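Local coordinates for protein Cdhr2 (Mus musculus, PDB 5CYX), which probably joins adjacent microvilli through calcium-dependent heterophilic adhesion with CDHR5, thereby controlling how microvilli pack at the apical membrane of epithelial cells, at residues A[121-126]-A[163-168]; A[182-187]-A[205-210]; A[227-232]-A[240-245]; A[295-300]-A[317-322]. One frame throughout, in Å; residues are numbered along the deposited sequence.

Contact 1 (A[121-126]-A[163-168]); sequences GSVVFS and NGSIVL
A beta bulge sets the pairing of strands 123-126 and 165-168 in the second cadherin repeat: Val124 and Phe125 together face the single residue Ile166. Val124 N donates to Ile166 O (2.7 Å), and Ile166 N in turn donates to Phe125 O (2.8 Å). The extra residue fits because Val124 takes a helix-like turn of the backbone (psi -43°), after which the strands pair again, antiparallel, at Ser126 and Ser165. These two serines meet through their hydroxyls, OG to OG 2.5 Å, a short hydrogen bond in which either may be the donor. Beside them, Val123 CG2 rests on Ser165 CB (3.9 Å) and on Val167 CG2 (4.1 Å). Branched valines suit this strand face, each turning one methyl to its neighbour. An alanine in place of Val123 would probably leave a gap on that face of the sheet, beside Ser165 CB and Val167 CG2. At the far end Gly121, whose positive phi favours glycine, donates from N to Leu168 O (2.8 Å). The second subunit, another copy of the protein, approaches here, its Asn169 bonding to Val123 N. Within the chain, strand 158-160 flanks 165-168 on its other side, while Val124 and Ile166 turn inward to strands 109-115, 206-213 and 180-189 of the facing sheet.

Contact 2 (A[182-187]-A[205-210]); sequences QLELKA and PVFVSI
Leu183 and Ile210 meet methyl to methyl, CD1 to CD1 only 3.4 Å apart and tighter than ordinary van der Waals contact, on the buried face of the antiparallel strands 182-187 and 206-210. On the same face Leu185 CD1 reaches Val208 CG2 at 4.0 Å, and its CB lies equally near Val206 CG1. Leucine, isoleucine and valine suit this side because they fill the interior without polar atoms to satisfy, and the core continues through Phe158 and Ile160 of strand 158-160. Of the four backbone bonds, the Leu183/Val208 pair is near-straight, while Val206 N to Leu185 O is longer (3.1 Å) and more bent.

The other face is looser and more open to solvent. There the amide end of Gln182 and the aliphatic part of Glu184 flank the Phe207 ring from opposite sides. Gln182 brings NE2 to 3.3 Å from Phe207 CD2, its amide plane turned 80° from the ring. Glu184 runs beside the ring in the same direction, CB 3.7 Å from Phe207 CE2. CG of Glu184 lies anti to its backbone N (chi1 170°), and the carboxylate at the end of this extended chain brings OE2 to 3.7 Å from Pro205 CB. Glutamate suits this partly exposed face by laying methylenes beside the ring.

The Cys188-Cys202 disulfide ties the end of strand 180-189 to the connection leading into 206-213. The alternation of faces is that of a sandwich sheet, and the order 109-115, 206-213, 180-189, 140-148, with the repeat's last two long strands as neighbours, is that of the Greek-key cadherin repeat.

Contact 3 (A[227-232]-A[240-245]); sequences YSASVA and SVLTVE
Tyr227 OH accepts the backbone N-H of Glu245 (3.2 Å), a rather bent bond with 144° at the hydrogen. It ties the phenol to the chain at the break within strand 240-248. The ring is seated on Val244, whose CG1 lies 3.5 Å from the ring centroid and almost on its normal, a CH-pi contact over the centre of one face. The methyl comes to this place because Val244 CG1 stands anti to the carbonyl carbon (chi1 -66°). Tyrosine suits the spot, offering a broad face to a valine and a hydroxyl to the backbone.

Farther along, Tyr227 CB touches Leu242 CD1 (3.9 Å). Ala229 then sets its CB against Leu242 CB, also at 3.9 Å, and Val231 CB lies 4.3 Å from Val241 CG2. Small alanine fits where two antiparallel strands, their axes 6.6 Å apart at closest, are held by side chains and lie too far apart to pair as sheet neighbours.

Each strand instead pairs with a partner of its own. Ala229 and Val231 bond along strand 315-324, Val241 bonds to Ile278 of strand 277-280, and in the third repeat's sandwich the contact thus joins the edge strand 228-231 of one sheet to strand 240-248 of the other.

Contact 4 (A[295-300]-A[317-322]); sequences EVQIQV and SMWVTI
Gln299 and Trp319 carry the exposed face of this antiparallel pair: Gln299 CB sits 3.7 Å from the centroid of the tryptophan six-membered ring, nearly on its normal, a CH-pi contact. Gln299 CG, anti to the backbone N (chi1 -165°), lies over CE2, and the amide runs out past the NE1 edge, NE2 3.7 Å from Trp319 NE1 with amide and ring planes 35° apart. At the ring's edge Gln297 O lies 3.8 Å from Trp319 CZ3. Tryptophan suits a partly open sheet surface, where its breadth covers the neighbouring strand. Next along, Thr321 lies between two chains, its CG2 3.4 Å from Glu295 OE1 and its OG1 beside Gln297 CG.

The amide of Gln299 is fixed by a second-shell residue, for its OE1 is hydrogen-bonded to Ser262 OG. An alanine at Gln299 would keep CB on the ring but would probably leave Ser262 without this acceptor and Trp319 CE2 and NE1 less covered. Beneath these residues three reciprocal pairs of backbone bonds hold the strands, the shortest including Val320 N to Ile298 O (2.6 Å).

On the buried face Val320 meets Ile298 CG2 through CB (4.1 Å) and Val300 CG2 through its own CG2. In the third cadherin repeat's sandwich, strand 257-264 borders 295-304, strand 228-231 borders 315-324, and Phe270 and Ile272 of the opposing sheet press on the apolar side of this hairpin.

Overall arrangement
The four contacts fall into two pairs, one in each of two consecutive cadherin repeats. Contacts 1 and 2 (centres 13 Å apart) belong to opposite sheets of the second repeat and meet in its core, where Ile166 CD1 lies 3.9 Å from Leu183 CD2. Contacts 3 and 4 (centres 10 Å apart) share the third repeat; strand 228-231 lies in the sheet of contact 4, whereas 240-245 is in the opposing one. Contacts 2 and 3 come no nearer than about 28 Å between atoms. Calcium sites occupy the junction, with ligands including Glu116 and Asp214 from one side and Asp250 from the other; the Leu168 and Glu245 side chains each lie about 14 Å from a bound calcium ion.

Contact 1 (A[121-126]-A[163-168])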
loop_
_atom_site.group_PDB
_atom_site.type_symbol
_atom_site.label_atom_id
_atom_site.label_comp_id
_atom_site.label_asym_id
_atom_site.label_seq_id
_atom_site.Cartn_x
_atom_site.Cartn_y
_atom_site.Cartn_z
ATOM N N GLY A 121 1.378 -1.838 -7.608
ATOM C CA GLY A 121 0.704 -2.120 -6.395
ATOM C C GLY A 121 0.782 -3.599 -5.994
ATOM O O GLY A 121 0.284 -3.981 -4.924
ATOM N N SER A 122 1.373 -4.432 -6.839
ATOM C CA SER A 122 1.615 -5.839 -6.450
ATOM C C SER A 122 2.708 -5.961 -5.422
ATOM O O SER A 122 3.775 -5.306 -5.544
ATOM C CB SER A 122 2.025 -6.681 -7.636
ATOM O OG SER A 122 1.133 -6.678 -8.723
ATOM N N VAL A 123 2.530 -6.893 -4.493
ATOM C CA VAL A 123 3.616 -7.351 -3.631
ATOM C C VAL A 123 4.641 -8.201 -4.409
ATOM O O VAL A 123 4.314 -9.213 -5.016
ATOM C CB VAL A 123 3.150 -8.121 -2.375
ATOM C CG1 VAL A 123 4.325 -8.772 -1.649
ATOM C CG2 VAL A 123 2.463 -7.171 -1.405
ATOM N N VAL A 124 5.900 -7.806 -4.283
ATOM C CA VAL A 124 7.023 -8.465 -4.917
ATOM C C VAL A 124 7.610 -9.546 -4.038
ATOM O O VAL A 124 7.983 -10.556 -4.526
ATOM C CB VAL A 124 8.161 -7.462 -5.253
ATOM C CG1 VAL A 124 9.470 -8.189 -5.669
ATOM C CG2 VAL A 124 7.693 -6.570 -6.351
ATOM N N PHE A 125 7.750 -9.254 -2.761
ATOM C CA PHE A 125 8.374 -10.142 -1.802
ATOM C C PHE A 125 8.119 -9.579 -0.430
ATOM O O PHE A 125 8.027 -8.322 -0.260
ATOM C CB PHE A 125 9.913 -10.190 -2.001
ATOM C CG PHE A 125 10.560 -11.407 -1.366
ATOM C CD1 PHE A 125 10.281 -12.684 -1.843
ATOM C CD2 PHE A 125 11.427 -11.277 -0.260
ATOM C CE1 PHE A 125 10.851 -13.819 -1.241
ATOM C CE2 PHE A 125 12.013 -12.410 0.324
ATOM C CZ PHE A 125 11.694 -13.682 -0.149
ATOM N N SER A 126 8.090 -10.466 0.551
ATOM C CA SER A 126 7.855 -10.079 1.933
ATOM C C SER A 126 8.965 -10.595 2.842
ATOM O O SER A 126 9.411 -11.717 2.697
ATOM C CB SER A 126 6.477 -10.575 2.374
ATOM O OG SER A 126 5.480 -9.851 1.654
ATOM N N ASN A 163 4.389 -3.861 7.331
ATOM C CA ASN A 163 4.376 -5.351 7.541
ATOM C C ASN A 163 5.542 -6.092 6.850
ATOM O O ASN A 163 5.608 -7.335 6.885
ATOM C CB ASN A 163 3.073 -5.960 7.021
ATOM C CG ASN A 163 2.922 -5.818 5.511
ATOM O OD1 ASN A 163 3.693 -5.142 4.846
ATOM N ND2 ASN A 163 1.918 -6.445 4.969
ATOM N N GLY A 164 6.437 -5.375 6.167
ATOM C CA GLY A 164 7.616 -6.042 5.545
ATOM C C GLY A 164 7.432 -6.489 4.093
ATOM O O GLY A 164 8.340 -7.093 3.505
ATOM N N SER A 165 6.248 -6.202 3.521
ATOM C CA SER A 165 6.009 -6.400 2.090
ATOM C C SER A 165 6.582 -5.281 1.218
ATOM O O SER A 165 6.256 -4.099 1.431
ATOM C CB SER A 165 4.530 -6.535 1.789
ATOM O OG SER A 165 4.102 -7.812 2.189
ATOM N N ILE A 166 7.364 -5.693 0.222
ATOM C CA ILE A 166 7.947 -4.841 -0.795
ATOM C C ILE A 166 6.914 -4.820 -1.923
ATOM O O ILE A 166 6.488 -5.890 -2.419
ATOM C CB ILE A 166 9.295 -5.449 -1.301
ATOM C CG1 ILE A 166 10.265 -5.541 -0.133
ATOM C CG2 ILE A 166 9.914 -4.652 -2.456
ATOM C CD1 ILE A 166 11.565 -6.260 -0.503
ATOM N N VAL A 167 6.469 -3.615 -2.257
ATOM C CA VAL A 167 5.458 -3.393 -3.280
ATOM C C VAL A 167 6.077 -2.746 -4.493
ATOM O O VAL A 167 6.820 -1.756 -4.346
ATOM C CB VAL A 167 4.322 -2.487 -2.763
ATOM C CG1 VAL A 167 3.394 -2.158 -3.896
ATOM C CG2 VAL A 167 3.565 -3.229 -1.661
ATOM N N LEU A 168 5.678 -3.208 -5.665
ATOM C CA LEU A 168 6.040 -2.585 -6.900
ATOM C C LEU A 168 5.323 -1.258 -7.097
ATOM O O LEU A 168 4.065 -1.233 -7.037
ATOM C CB LEU A 168 5.677 -3.480 -8.026
ATOM C CG LEU A 168 6.179 -3.015 -9.373
ATOM C CD1 LEU A 168 7.703 -3.184 -9.524
ATOM C CD2 LEU A 168 5.409 -3.735 -10.455
#

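Contact 2 (A[182-187]-A[205-210])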
loop_
_atom_site.group_PDB
_atom_site.type_symbol
_atom_site.label_atom_id
_atom_site.label_comp_id
_atom_site.label_asym_id
_atom_site.label_seq_id
_atom_site.Cartn_x
_atom_site.Cartn_y
_atom_site.Cartn_z
ATOM N N GLN A 182 19.017 -5.689 -6.927
ATOM C CA GLN A 182 19.351 -6.092 -5.611
ATOM C C GLN A 182 18.998 -4.951 -4.675
ATOM O O GLN A 182 19.528 -3.845 -4.790
ATOM C CB GLN A 182 20.847 -6.390 -5.491
ATOM C CG GLN A 182 21.204 -6.912 -4.107
ATOM C CD GLN A 182 22.705 -6.985 -3.911
ATOM O OE1 GLN A 182 23.346 -7.790 -4.546
ATOM N NE2 GLN A 182 23.255 -6.153 -3.043
ATOM N N LEU A 183 18.156 -5.258 -3.713
ATOM C CA LEU A 183 17.703 -4.311 -2.727
ATOM C C LEU A 183 18.419 -4.645 -1.444
ATOM O O LEU A 183 18.478 -5.831 -1.065
ATOM C CB LEU A 183 16.207 -4.465 -2.493
ATOM C CG LEU A 183 15.188 -3.963 -3.489
ATOM C CD1 LEU A 183 15.288 -4.624 -4.836
ATOM C CD2 LEU A 183 13.812 -4.223 -2.895
ATOM N N GLU A 184 18.936 -3.622 -0.774
ATOM C CA GLU A 184 19.417 -3.742 0.583
ATOM C C GLU A 184 18.362 -3.170 1.545
ATOM O O GLU A 184 17.943 -2.044 1.356
ATOM C CB GLU A 184 20.723 -2.976 0.733
ATOM C CG GLU A 184 21.176 -2.843 2.161
ATOM C CD GLU A 184 22.509 -2.151 2.293
ATOM O OE1 GLU A 184 23.161 -1.822 1.275
ATOM O OE2 GLU A 184 22.936 -2.003 3.442
ATOM N N LEU A 185 17.992 -3.921 2.590
ATOM C CA LEU A 185 16.998 -3.447 3.597
ATOM C C LEU A 185 17.567 -3.444 4.983
ATOM O O LEU A 185 18.598 -4.087 5.260
ATOM C CB LEU A 185 15.760 -4.349 3.657
ATOM C CG LEU A 185 15.308 -5.032 2.395
ATOM C CD1 LEU A 185 14.104 -5.929 2.727
ATOM C CD2 LEU A 185 14.909 -4.014 1.357
ATOM N N LYS A 186 16.893 -2.723 5.863
ATOM C CA LYS A 186 17.038 -2.950 7.300
ATOM C C LYS A 186 15.698 -2.839 8.029
ATOM O O LYS A 186 14.705 -2.420 7.456
ATOM C CB LYS A 186 18.082 -2.046 7.948
ATOM C CG LYS A 186 17.756 -0.568 7.858
ATOM C CD LYS A 186 18.707 0.312 8.682
ATOM C CE LYS A 186 18.116 1.730 8.760
ATOM N NZ LYS A 186 19.046 2.782 9.277
ATOM N N ALA A 187 15.703 -3.299 9.270
ATOM C CA ALA A 187 14.554 -3.227 10.135
ATOM C C ALA A 187 15.026 -2.555 11.404
ATOM O O ALA A 187 16.067 -2.935 11.914
ATOM C CB ALA A 187 13.991 -4.638 10.418
ATOM N N PRO A 205 22.183 -5.485 7.878
ATOM C CA PRO A 205 21.671 -5.388 6.509
ATOM C C PRO A 205 21.204 -6.735 5.999
ATOM O O PRO A 205 21.802 -7.768 6.336
ATOM C CB PRO A 205 22.916 -4.976 5.676
ATOM C CG PRO A 205 23.939 -4.578 6.659
ATOM C CD PRO A 205 23.659 -5.358 7.896
ATOM N N VAL A 206 20.181 -6.701 5.150
ATOM C CA VAL A 206 19.678 -7.888 4.502
ATOM C C VAL A 206 19.488 -7.551 3.039
ATOM O O VAL A 206 19.231 -6.398 2.700
ATOM C CB VAL A 206 18.382 -8.264 5.264
ATOM C CG1 VAL A 206 17.099 -8.074 4.447
ATOM C CG2 VAL A 206 18.529 -9.593 5.954
ATOM N N PHE A 207 19.611 -8.534 2.169
ATOM C CA PHE A 207 19.540 -8.332 0.730
ATOM C C PHE A 207 18.488 -9.184 0.006
ATOM O O PHE A 207 18.273 -10.377 0.321
ATOM C CB PHE A 207 20.922 -8.591 0.133
ATOM C CG PHE A 207 21.981 -7.692 0.685
ATOM C CD1 PHE A 207 22.662 -8.032 1.843
ATOM C CD2 PHE A 207 22.277 -6.479 0.062
ATOM C CE1 PHE A 207 23.672 -7.211 2.344
ATOM C CE2 PHE A 207 23.276 -5.639 0.551
ATOM C CZ PHE A 207 23.970 -5.997 1.702
ATOM N N VAL A 208 17.793 -8.532 -0.923
ATOM C CA VAL A 208 16.818 -9.185 -1.784
ATOM C C VAL A 208 17.192 -9.024 -3.238
ATOM O O VAL A 208 17.194 -7.884 -3.780
ATOM C CB VAL A 208 15.390 -8.639 -1.560
ATOM C CG1 VAL A 208 14.372 -9.483 -2.337
ATOM C CG2 VAL A 208 15.078 -8.671 -0.083
ATOM N N SER A 209 17.506 -10.159 -3.840
ATOM C CA SER A 209 17.825 -10.273 -5.246
ATOM C C SER A 209 16.583 -10.571 -6.057
ATOM O O SER A 209 15.936 -11.606 -5.846
ATOM C CB SER A 209 18.825 -11.405 -5.448
ATOM O OG SER A 209 19.984 -11.106 -4.695
ATOM N N ILE A 210 16.252 -9.662 -6.983
ATOM C CA ILE A 210 15.079 -9.805 -7.846
ATOM C C ILE A 210 15.440 -10.082 -9.295
ATOM O O ILE A 210 16.078 -9.244 -9.896
ATOM C CB ILE A 210 14.195 -8.551 -7.748
ATOM C CG1 ILE A 210 13.838 -8.290 -6.277
ATOM C CG2 ILE A 210 12.927 -8.712 -8.579
ATOM C CD1 ILE A 210 13.206 -6.972 -6.043
#

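Contact 3 (A[227-232]-A[240-245])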
loop_
_atom_site.group_PDB
_atom_site.type_symbol
_atom_site.label_atom_id
_atom_site.label_comp_id
_atom_site.label_asym_id
_atom_site.label_seq_id
_atom_site.Cartn_x
_atom_site.Cartn_y
_atom_site.Cartn_z
ATOM N N TYR A 227 17.561 -2.627 -47.510
ATOM C CA TYR A 227 18.002 -3.815 -48.220
ATOM C C TYR A 227 17.667 -3.582 -49.700
ATOM O O TYR A 227 16.538 -3.200 -50.057
ATOM C CB TYR A 227 17.252 -5.068 -47.740
ATOM C CG TYR A 227 17.692 -5.746 -46.433
ATOM C CD1 TYR A 227 18.780 -6.631 -46.369
ATOM C CD2 TYR A 227 16.934 -5.603 -45.298
ATOM C CE1 TYR A 227 19.121 -7.276 -45.169
ATOM C CE2 TYR A 227 17.247 -6.231 -44.087
ATOM C CZ TYR A 227 18.341 -7.072 -44.012
ATOM O OH TYR A 227 18.641 -7.706 -42.803
ATOM N N SER A 228 18.646 -3.791 -50.564
ATOM C CA SER A 228 18.354 -4.033 -51.978
ATOM C C SER A 228 19.281 -5.091 -52.564
ATOM O O SER A 228 20.242 -5.535 -51.925
ATOM C CB SER A 228 18.364 -2.736 -52.798
ATOM O OG SER A 228 19.501 -1.968 -52.520
ATOM N N ALA A 229 18.945 -5.559 -53.754
ATOM C CA ALA A 229 19.745 -6.590 -54.401
ATOM C C ALA A 229 19.439 -6.563 -55.865
ATOM O O ALA A 229 18.561 -5.793 -56.317
ATOM C CB ALA A 229 19.448 -7.970 -53.802
ATOM N N SER A 230 20.177 -7.394 -56.614
ATOM C CA SER A 230 19.959 -7.510 -58.055
ATOM C C SER A 230 19.789 -8.941 -58.498
ATOM O O SER A 230 20.380 -9.844 -57.931
ATOM C CB SER A 230 21.099 -6.842 -58.843
ATOM O OG SER A 230 20.999 -7.163 -60.221
ATOM N N VAL A 231 18.995 -9.114 -59.548
ATOM C CA VAL A 231 18.713 -10.413 -60.135
ATOM C C VAL A 231 18.596 -10.309 -61.666
ATOM O O VAL A 231 17.920 -9.424 -62.187
ATOM C CB VAL A 231 17.413 -11.021 -59.549
ATOM C CG1 VAL A 231 16.226 -10.056 -59.662
ATOM C CG2 VAL A 231 17.099 -12.350 -60.214
ATOM N N ALA A 232 19.229 -11.233 -62.385
ATOM C CA ALA A 232 19.143 -11.248 -63.848
ATOM C C ALA A 232 17.746 -11.673 -64.292
ATOM O O ALA A 232 17.131 -12.556 -63.659
ATOM C CB ALA A 232 20.187 -12.194 -64.416
ATOM N N SER A 240 17.981 -17.695 -55.366
ATOM C CA SER A 240 18.173 -16.747 -54.258
ATOM C C SER A 240 18.480 -15.349 -54.781
ATOM O O SER A 240 19.195 -15.192 -55.758
ATOM C CB SER A 240 19.340 -17.146 -53.364
ATOM O OG SER A 240 19.087 -18.371 -52.740
ATOM N N VAL A 241 17.936 -14.353 -54.103
ATOM C CA VAL A 241 18.147 -12.971 -54.439
ATOM C C VAL A 241 18.870 -12.280 -53.283
ATOM O O VAL A 241 19.905 -11.646 -53.489
ATOM C CB VAL A 241 16.808 -12.294 -54.755
ATOM C CG1 VAL A 241 17.010 -10.815 -55.109
ATOM C CG2 VAL A 241 16.150 -13.013 -55.908
ATOM N N LEU A 242 18.308 -12.365 -52.084
ATOM C CA LEU A 242 18.978 -11.892 -50.863
ATOM C C LEU A 242 18.300 -12.421 -49.612
ATOM O O LEU A 242 17.148 -12.883 -49.653
ATOM C CB LEU A 242 19.017 -10.366 -50.781
ATOM C CG LEU A 242 17.744 -9.627 -50.346
ATOM C CD1 LEU A 242 18.091 -8.204 -49.973
ATOM C CD2 LEU A 242 16.670 -9.694 -51.428
ATOM N N THR A 243 19.022 -12.297 -48.504
ATOM C CA THR A 243 18.535 -12.648 -47.191
ATOM C C THR A 243 18.243 -11.390 -46.391
ATOM O O THR A 243 19.106 -10.511 -46.279
ATOM C CB THR A 243 19.597 -13.450 -46.451
ATOM O OG1 THR A 243 20.070 -14.457 -47.339
ATOM C CG2 THR A 243 19.018 -14.101 -45.160
ATOM N N VAL A 244 17.033 -11.308 -45.839
ATOM C CA VAL A 244 16.719 -10.310 -44.818
ATOM C C VAL A 244 16.633 -11.012 -43.482
ATOM O O VAL A 244 16.433 -12.223 -43.423
ATOM C CB VAL A 244 15.414 -9.529 -45.090
ATOM C CG1 VAL A 244 15.570 -8.675 -46.335
ATOM C CG2 VAL A 244 14.210 -10.441 -45.249
ATOM N N GLU A 245 16.786 -10.232 -42.421
ATOM C CA GLU A 245 16.697 -10.719 -41.068
ATOM C C GLU A 245 15.994 -9.702 -40.165
ATOM O O GLU A 245 16.258 -8.505 -40.219
ATOM C CB GLU A 245 18.084 -11.048 -40.539
ATOM C CG GLU A 245 18.055 -11.861 -39.248
ATOM C CD GLU A 245 19.435 -12.201 -38.718
ATOM O OE1 GLU A 245 19.517 -12.852 -37.663
ATOM O OE2 GLU A 245 20.447 -11.819 -39.340
#

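Contact 4 (A[295-300]-A[317-322])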
loop_
_atom_site.group_PDB
_atom_site.type_symbol
_atom_site.label_atom_id
_atom_site.label_comp_id
_atom_site.label_asym_id
_atom_site.label_seq_id
_atom_site.Cartn_x
_atom_site.Cartn_y
_atom_site.Cartn_z
ATOM N N GLU A 295 13.090 -1.899 -61.719
ATOM C CA GLU A 295 13.078 -2.211 -60.292
ATOM C C GLU A 295 11.722 -2.681 -59.783
ATOM O O GLU A 295 10.678 -2.112 -60.136
ATOM C CB GLU A 295 13.477 -0.983 -59.482
ATOM C CG GLU A 295 14.967 -0.879 -59.211
ATOM C CD GLU A 295 15.326 0.369 -58.420
ATOM O OE1 GLU A 295 14.408 1.032 -57.895
ATOM O OE2 GLU A 295 16.530 0.690 -58.321
ATOM N N VAL A 296 11.768 -3.698 -58.918
ATOM C CA VAL A 296 10.615 -4.147 -58.170
ATOM C C VAL A 296 10.779 -3.768 -56.701
ATOM O O VAL A 296 11.842 -3.983 -56.114
ATOM C CB VAL A 296 10.472 -5.667 -58.267
ATOM C CG1 VAL A 296 9.106 -6.091 -57.778
ATOM C CG2 VAL A 296 10.666 -6.129 -59.709
ATOM N N GLN A 297 9.717 -3.212 -56.116
ATOM C CA GLN A 297 9.647 -2.964 -54.679
ATOM C C GLN A 297 8.750 -4.025 -54.026
ATOM O O GLN A 297 7.673 -4.342 -54.542
ATOM C CB GLN A 297 9.137 -1.547 -54.386
ATOM C CG GLN A 297 10.136 -0.437 -54.749
ATOM C CD GLN A 297 9.912 0.840 -53.968
ATOM O OE1 GLN A 297 9.959 1.956 -54.516
ATOM N NE2 GLN A 297 9.673 0.695 -52.672
ATOM N N ILE A 298 9.205 -4.555 -52.892
ATOM C CA ILE A 298 8.582 -5.727 -52.217
ATOM C C ILE A 298 8.458 -5.462 -50.724
ATOM O O ILE A 298 9.448 -5.079 -50.100
ATOM C CB ILE A 298 9.413 -7.007 -52.509
ATOM C CG1 ILE A 298 8.620 -7.940 -53.394
ATOM C CG2 ILE A 298 9.826 -7.806 -51.283
ATOM C CD1 ILE A 298 8.686 -7.559 -54.841
ATOM N N GLN A 299 7.252 -5.629 -50.170
ATOM C CA GLN A 299 7.039 -5.532 -48.731
ATOM C C GLN A 299 7.180 -6.915 -48.054
ATOM O O GLN A 299 6.436 -7.839 -48.367
ATOM C CB GLN A 299 5.663 -4.967 -48.418
ATOM C CG GLN A 299 5.526 -4.505 -46.969
ATOM C CD GLN A 299 4.121 -4.062 -46.645
ATOM O OE1 GLN A 299 3.164 -4.766 -46.955
ATOM N NE2 GLN A 299 3.983 -2.889 -46.033
ATOM N N VAL A 300 8.120 -7.004 -47.112
ATOM C CA VAL A 300 8.361 -8.167 -46.300
ATOM C C VAL A 300 7.858 -7.919 -44.874
ATOM O O VAL A 300 8.163 -6.890 -44.236
ATOM C CB VAL A 300 9.856 -8.543 -46.300
ATOM C CG1 VAL A 300 10.144 -9.652 -45.298
ATOM C CG2 VAL A 300 10.277 -8.987 -47.690
ATOM N N SER A 317 7.242 -4.832 -40.564
ATOM C CA SER A 317 7.267 -4.863 -42.012
ATOM C C SER A 317 8.218 -3.848 -42.612
ATOM O O SER A 317 8.550 -2.850 -41.987
ATOM C CB SER A 317 5.862 -4.649 -42.567
ATOM O OG SER A 317 5.385 -3.378 -42.197
ATOM N N MET A 318 8.670 -4.133 -43.827
ATOM C CA MET A 318 9.403 -3.146 -44.597
ATOM C C MET A 318 9.488 -3.551 -46.036
ATOM O O MET A 318 9.222 -4.710 -46.384
ATOM C CB MET A 318 10.818 -2.948 -44.069
ATOM C CG MET A 318 11.725 -4.158 -44.272
ATOM S SD MET A 318 13.215 -3.716 -43.371
ATOM C CE MET A 318 14.405 -4.621 -44.279
ATOM N N TRP A 319 9.899 -2.556 -46.829
ATOM C CA TRP A 319 10.025 -2.620 -48.271
ATOM C C TRP A 319 11.464 -2.887 -48.672
ATOM O O TRP A 319 12.395 -2.364 -48.052
ATOM C CB TRP A 319 9.575 -1.279 -48.898
ATOM C CG TRP A 319 8.121 -1.111 -48.793
ATOM C CD1 TRP A 319 7.447 -0.545 -47.766
ATOM C CD2 TRP A 319 7.134 -1.569 -49.723
ATOM N NE1 TRP A 319 6.094 -0.606 -47.994
ATOM C CE2 TRP A 319 5.873 -1.223 -49.193
ATOM C CE3 TRP A 319 7.194 -2.244 -50.955
ATOM C CZ2 TRP A 319 4.674 -1.511 -49.847
ATOM C CZ3 TRP A 319 5.997 -2.536 -51.616
ATOM C CH2 TRP A 319 4.749 -2.157 -51.054
ATOM N N VAL A 320 11.615 -3.638 -49.751
ATOM C CA VAL A 320 12.897 -4.060 -50.295
ATOM C C VAL A 320 12.882 -3.746 -51.784
ATOM O O VAL A 320 11.890 -4.052 -52.473
ATOM C CB VAL A 320 13.087 -5.605 -50.167
ATOM C CG1 VAL A 320 14.365 -6.067 -50.876
ATOM C CG2 VAL A 320 13.087 -6.040 -48.709
ATOM N N THR A 321 13.992 -3.194 -52.287
ATOM C CA THR A 321 14.128 -2.924 -53.715
ATOM C C THR A 321 15.024 -3.940 -54.415
ATOM O O THR A 321 16.112 -4.280 -53.931
ATOM C CB THR A 321 14.661 -1.505 -53.942
ATOM O OG1 THR A 321 13.729 -0.596 -53.375
ATOM C CG2 THR A 321 14.785 -1.210 -55.420
ATOM N N ILE A 322 14.566 -4.402 -55.572
ATOM C CA ILE A 322 15.262 -5.453 -56.325
ATOM C C ILE A 322 15.438 -5.056 -57.791
ATOM O O ILE A 322 14.454 -4.786 -58.491
ATOM C CB ILE A 322 14.500 -6.788 -56.272
ATOM C CG1 ILE A 322 14.376 -7.259 -54.819
ATOM C CG2 ILE A 322 15.214 -7.836 -57.131
ATOM C CD1 ILE A 322 13.620 -8.576 -54.659
#